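Local coordinates for protein agmatine ureohydrolase (Thermoplasma volcanium GSS1, PDB 3PZL) that probably hydrolyses agmatine to putrescine and urea, as a manganese-dependent member of the arginase family with two metal ions per subunit, at residues R51-A64 with F273-A287. Residues are numbered along the deposited sequence; the frame is centred on the assembly and turned at random.
Sequences RRGSKYAPDSIRGA and FSPLYDNGNTSMLAA
I61 and A57 on helix 57-64 pack against the ring of F273: A57 CB sits over one ring face, 3.9 Å from CE1, while I61 CD1 comes in at the ring edge, 3.7 Å from the same CE1. That I61 methyl also touches A286 CB, and CG2 of I61 reaches A287, so the helix rests on the first turns of helix 281-303. The axes of segments 57-64 and 281-287 come within 8.3 Å and cross at -78°, with A64 CB against SE of selenomethionine M284 at the far end. Nearer the loop, the P275 ring packs against the start of helix 57-64, its CG against Y56 O and S60 OG; that OG turns back to donate to A57 O (2.8 Å), which also accepts from I61 N.

Further out, the extended side chain of R51 runs over the Y277 ring, CD making a CH-pi contact over the face at 3.7 Å from the centroid, the guanidinium plane only 17° from that of the ring. A leucine in place of Y277 would probably cost the R51 chain this flat support and leave its guanidinium freer to turn away from N281 of a neighbouring subunit, to which NH2 bonds. At the polar edge, S274 points its OG away from its own backbone nitrogen (chi1 -179°), which carries it to R52 O, where it donates at 3.0 Å from above the carbonyl plane; S54 OG bonds weakly to F273 O.

The side chain of S54 lies about 10 Å from a manganese ion, and those of F273 and the metal ligand D231 are about 7 Å apart. Beside this dimanganese site of the parallel-sheet arginase fold, the loop after strand 265-271 and the start of helix 281-303 meet helix 57-65, which follows strand 37-42.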
loop_
_atom_site.group_PDB
_atom_site.type_symbol
_atom_site.label_atom_id
_atom_site.label_comp_id
_atom_site.label_asym_id
_atom_site.label_seq_id
_atom_site.Cartn_x
_atom_site.Cartn_y
_atom_site.Cartn_z
ATOM N N ARG B 51 -4.778 -16.029 2.100
ATOM C CA ARG B 51 -3.732 -15.024 2.087
ATOM C C ARG B 51 -2.449 -15.743 2.322
ATOM O O ARG B 51 -2.352 -16.603 3.209
ATOM C CB ARG B 51 -3.927 -14.016 3.211
ATOM C CG ARG B 51 -4.948 -12.941 2.907
ATOM C CD ARG B 51 -5.136 -12.054 4.079
ATOM N NE ARG B 51 -6.162 -11.059 3.847
ATOM C CZ ARG B 51 -6.617 -10.213 4.778
ATOM N NH1 ARG B 51 -6.168 -10.243 6.032
ATOM N NH2 ARG B 51 -7.554 -9.331 4.464
ATOM N N ARG B 52 -1.441 -15.381 1.549
ATOM C CA ARG B 52 -0.160 -16.033 1.709
ATOM C C ARG B 52 0.945 -15.084 2.188
ATOM O O ARG B 52 0.758 -13.883 2.168
ATOM C CB ARG B 52 0.206 -16.840 0.476
ATOM C CG ARG B 52 0.986 -18.042 0.882
ATOM C CD ARG B 52 1.208 -18.968 -0.235
ATOM N NE ARG B 52 0.446 -20.213 -0.162
ATOM C CZ ARG B 52 1.005 -21.420 -0.157
ATOM N NH1 ARG B 52 2.337 -21.557 -0.200
ATOM N NH2 ARG B 52 0.237 -22.498 -0.140
ATOM N N GLY B 53 2.051 -15.620 2.701
ATOM C CA GLY B 53 3.063 -14.776 3.347
ATOM C C GLY B 53 3.430 -15.114 4.788
ATOM O O GLY B 53 4.363 -14.537 5.326
ATOM N N SER B 54 2.726 -16.051 5.418
ATOM C CA SER B 54 3.172 -16.592 6.727
ATOM C C SER B 54 4.687 -16.850 6.823
ATOM O O SER B 54 5.300 -16.489 7.830
ATOM C CB SER B 54 2.484 -17.905 7.032
ATOM O OG SER B 54 1.299 -17.631 7.694
ATOM N N LYS B 55 5.271 -17.487 5.798
ATOM C CA LYS B 55 6.713 -17.685 5.733
ATOM C C LYS B 55 7.526 -16.517 6.323
ATOM O O LYS B 55 8.556 -16.753 6.917
ATOM C CB LYS B 55 7.175 -17.900 4.274
ATOM C CG LYS B 55 6.577 -19.095 3.563
ATOM C CD LYS B 55 7.226 -19.422 2.188
ATOM C CE LYS B 55 6.949 -20.946 1.788
ATOM N NZ LYS B 55 7.873 -21.526 0.735
ATOM N N TYR B 56 7.086 -15.272 6.126
ATOM C CA TYR B 56 7.907 -14.115 6.485
ATOM C C TYR B 56 7.582 -13.619 7.894
ATOM O O TYR B 56 8.144 -12.613 8.357
ATOM C CB TYR B 56 7.790 -12.947 5.472
ATOM C CG TYR B 56 8.033 -13.332 4.026
ATOM C CD1 TYR B 56 9.312 -13.742 3.590
ATOM C CD2 TYR B 56 6.996 -13.306 3.097
ATOM C CE1 TYR B 56 9.552 -14.121 2.280
ATOM C CE2 TYR B 56 7.221 -13.675 1.768
ATOM C CZ TYR B 56 8.497 -14.078 1.359
ATOM O OH TYR B 56 8.693 -14.444 0.029
ATOM N N ALA B 57 6.685 -14.314 8.586
ATOM C CA ALA B 57 6.261 -13.840 9.907
ATOM C C ALA B 57 7.434 -13.773 10.897
ATOM O O ALA B 57 7.622 -12.750 11.549
ATOM C CB ALA B 57 5.115 -14.663 10.444
ATOM N N PRO B 58 8.241 -14.840 10.992
ATOM C CA PRO B 58 9.271 -14.824 12.002
ATOM C C PRO B 58 10.246 -13.688 11.767
ATOM O O PRO B 58 10.648 -13.007 12.716
ATOM C CB PRO B 58 9.948 -16.191 11.855
ATOM C CG PRO B 58 8.956 -17.041 11.251
ATOM C CD PRO B 58 8.218 -16.130 10.287
ATOM N N ASP B 59 10.608 -13.446 10.518
ATOM C CA ASP B 59 11.427 -12.301 10.255
ATOM C C ASP B 59 10.748 -10.980 10.695
ATOM O O ASP B 59 11.396 -10.110 11.318
ATOM C CB ASP B 59 11.844 -12.242 8.797
ATOM C CG ASP B 59 12.778 -11.080 8.531
ATOM O OD1 ASP B 59 13.824 -11.032 9.185
ATOM O OD2 ASP B 59 12.486 -10.203 7.698
ATOM N N SER B 60 9.466 -10.820 10.380
ATOM C CA SER B 60 8.813 -9.564 10.725
ATOM C C SER B 60 8.657 -9.363 12.248
ATOM O O SER B 60 8.726 -8.214 12.754
ATOM C CB SER B 60 7.476 -9.408 10.017
ATOM O OG SER B 60 6.566 -10.416 10.418
ATOM N N ILE B 61 8.481 -10.471 12.972
ATOM C CA ILE B 61 8.456 -10.409 14.418
ATOM C C ILE B 61 9.789 -9.901 15.013
ATOM O O ILE B 61 9.811 -9.113 15.948
ATOM C CB ILE B 61 7.973 -11.752 15.054
ATOM C CG1 ILE B 61 6.489 -11.929 14.806
ATOM C CG2 ILE B 61 8.181 -11.793 16.557
ATOM C CD1 ILE B 61 6.066 -13.347 14.928
ATOM N N ARG B 62 10.898 -10.363 14.478
ATOM C CA ARG B 62 12.201 -9.896 14.939
ATOM C C ARG B 62 12.356 -8.395 14.674
ATOM O O ARG B 62 13.005 -7.678 15.414
ATOM C CB ARG B 62 13.321 -10.674 14.223
ATOM C CG ARG B 62 13.318 -12.172 14.467
ATOM C CD ARG B 62 14.504 -12.911 13.801
ATOM N NE ARG B 62 14.494 -14.336 14.167
ATOM C CZ ARG B 62 13.951 -15.329 13.444
ATOM N NH1 ARG B 62 13.354 -15.099 12.276
ATOM N NH2 ARG B 62 13.981 -16.572 13.916
ATOM N N GLY B 63 11.753 -7.924 13.591
ATOM C CA GLY B 63 11.856 -6.530 13.219
ATOM C C GLY B 63 11.041 -5.609 14.088
ATOM O O GLY B 63 11.499 -4.505 14.376
ATOM N N ALA B 64 9.840 -6.048 14.492
ATOM C CA ALA B 64 8.972 -5.264 15.373
ATOM C C ALA B 64 9.509 -5.239 16.797
ATOM O O ALA B 64 9.254 -4.279 17.550
ATOM C CB ALA B 64 7.636 -5.844 15.379
ATOM N N PHE B 273 -0.316 -15.527 10.779
ATOM C CA PHE B 273 -0.454 -14.146 10.279
ATOM C C PHE B 273 0.580 -13.837 9.198
ATOM O O PHE B 273 1.577 -14.529 9.102
ATOM C CB PHE B 273 -0.471 -13.097 11.405
ATOM C CG PHE B 273 0.870 -12.590 11.794
ATOM C CD1 PHE B 273 1.652 -13.282 12.716
ATOM C CD2 PHE B 273 1.351 -11.386 11.253
ATOM C CE1 PHE B 273 2.905 -12.798 13.082
ATOM C CE2 PHE B 273 2.576 -10.882 11.599
ATOM C CZ PHE B 273 3.367 -11.600 12.516
ATOM N N SER B 274 0.308 -12.825 8.380
ATOM C CA SER B 274 1.121 -12.524 7.239
ATOM C C SER B 274 1.470 -11.055 7.139
ATOM O O SER B 274 0.608 -10.249 6.771
ATOM C CB SER B 274 0.407 -12.914 5.966
ATOM O OG SER B 274 1.266 -12.630 4.848
ATOM N N PRO B 275 2.756 -10.709 7.406
ATOM C CA PRO B 275 3.273 -9.307 7.493
ATOM C C PRO B 275 3.056 -8.485 6.218
ATOM O O PRO B 275 3.091 -7.264 6.291
ATOM C CB PRO B 275 4.765 -9.471 7.721
ATOM C CG PRO B 275 5.006 -10.963 7.878
ATOM C CD PRO B 275 3.821 -11.722 7.403
ATOM N N LEU B 276 2.831 -9.139 5.071
ATOM C CA LEU B 276 2.587 -8.445 3.791
ATOM C C LEU B 276 1.259 -7.684 3.773
ATOM O O LEU B 276 1.074 -6.721 2.976
ATOM C CB LEU B 276 2.610 -9.430 2.606
ATOM C CG LEU B 276 3.863 -10.334 2.466
ATOM C CD1 LEU B 276 3.722 -11.429 1.373
ATOM C CD2 LEU B 276 5.149 -9.513 2.264
ATOM N N TYR B 277 0.358 -8.085 4.668
ATOM C CA TYR B 277 -0.989 -7.541 4.663
ATOM C C TYR B 277 -1.274 -6.368 5.579
ATOM O O TYR B 277 -2.406 -5.907 5.608
ATOM C CB TYR B 277 -2.006 -8.629 4.887
ATOM C CG TYR B 277 -2.213 -9.462 3.647
ATOM C CD1 TYR B 277 -1.339 -10.529 3.349
ATOM C CD2 TYR B 277 -3.282 -9.171 2.750
ATOM C CE1 TYR B 277 -1.515 -11.288 2.212
ATOM C CE2 TYR B 277 -3.472 -9.941 1.598
ATOM C CZ TYR B 277 -2.574 -10.987 1.332
ATOM O OH TYR B 277 -2.758 -11.751 0.214
ATOM N N ASP B 278 -0.253 -5.862 6.282
ATOM C CA ASP B 278 -0.394 -4.602 7.034
ATOM C C ASP B 278 0.940 -3.896 7.149
ATOM O O ASP B 278 1.904 -4.302 6.513
ATOM C CB ASP B 278 -1.056 -4.784 8.422
ATOM C CG ASP B 278 -0.111 -5.385 9.481
ATOM O OD1 ASP B 278 1.079 -5.666 9.209
ATOM O OD2 ASP B 278 -0.562 -5.592 10.631
ATOM N N ASN B 279 0.987 -2.839 7.958
ATOM C CA ASN B 279 2.215 -2.057 8.141
ATOM C C ASN B 279 3.043 -2.420 9.349
ATOM O O ASN B 279 4.031 -1.751 9.643
ATOM C CB ASN B 279 1.889 -0.573 8.169
ATOM C CG ASN B 279 1.798 0.001 6.785
ATOM O OD1 ASN B 279 2.574 -0.371 5.879
ATOM N ND2 ASN B 279 0.868 0.928 6.599
ATOM N N GLY B 280 2.651 -3.472 10.064
ATOM C CA GLY B 280 3.473 -3.942 11.182
ATOM C C GLY B 280 2.703 -4.157 12.470
ATOM O O GLY B 280 3.227 -4.798 13.393
ATOM N N ASN B 281 1.455 -3.679 12.541
ATOM C CA ASN B 281 0.748 -3.741 13.810
ATOM C C ASN B 281 0.479 -5.163 14.259
ATOM O O ASN B 281 0.441 -5.450 15.461
ATOM C CB ASN B 281 -0.512 -2.863 13.835
ATOM C CG ASN B 281 -0.170 -1.339 13.861
ATOM O OD1 ASN B 281 1.000 -0.934 13.965
ATOM N ND2 ASN B 281 -1.195 -0.499 13.738
ATOM N N THR B 282 0.332 -6.071 13.308
ATOM C CA THR B 282 0.015 -7.470 13.652
ATOM C C THR B 282 1.260 -8.198 14.212
ATOM O O THR B 282 1.203 -8.887 15.224
ATOM C CB THR B 282 -0.573 -8.226 12.451
ATOM O OG1 THR B 282 -1.731 -7.536 11.972
ATOM C CG2 THR B 282 -0.965 -9.620 12.838
ATOM N N SER B 283 2.409 -7.990 13.588
ATOM C CA SER B 283 3.638 -8.568 14.112
ATOM C C SER B 283 4.067 -7.899 15.413
ATOM O O SER B 283 4.850 -8.448 16.175
ATOM C CB SER B 283 4.750 -8.522 13.068
ATOM O OG SER B 283 4.938 -7.198 12.657
HETATM N N MSE B 284 3.540 -6.717 15.668
HETATM C CA MSE B 284 3.831 -6.025 16.897
HETATM C C MSE B 284 3.021 -6.652 18.034
HETATM O O MSE B 284 3.508 -6.826 19.148
HETATM C CB MSE B 284 3.492 -4.561 16.771
HETATM C CG MSE B 284 3.994 -3.732 17.929
HETATM SE SE MSE B 284 5.983 -3.731 17.971
HETATM C CE MSE B 284 6.220 -2.425 19.391
ATOM N N LEU B 285 1.770 -6.981 17.767
ATOM C CA LEU B 285 0.989 -7.711 18.748
ATOM C C LEU B 285 1.630 -9.089 18.936
ATOM O O LEU B 285 1.776 -9.558 20.077
ATOM C CB LEU B 285 -0.455 -7.859 18.290
ATOM C CG LEU B 285 -1.347 -8.757 19.133
ATOM C CD1 LEU B 285 -1.404 -8.284 20.548
ATOM C CD2 LEU B 285 -2.684 -8.705 18.557
ATOM N N ALA B 286 2.021 -9.744 17.839
ATOM C CA ALA B 286 2.676 -11.046 17.984
ATOM C C ALA B 286 3.932 -11.006 18.884
ATOM O O ALA B 286 4.141 -11.895 19.708
ATOM C CB ALA B 286 2.991 -11.634 16.661
ATOM N N ALA B 287 4.737 -9.953 18.755
ATOM C CA ALA B 287 5.933 -9.813 19.571
ATOM C C ALA B 287 5.582 -9.489 21.000
ATOM O O ALA B 287 6.249 -9.965 21.935
ATOM C CB ALA B 287 6.786 -8.762 19.047
#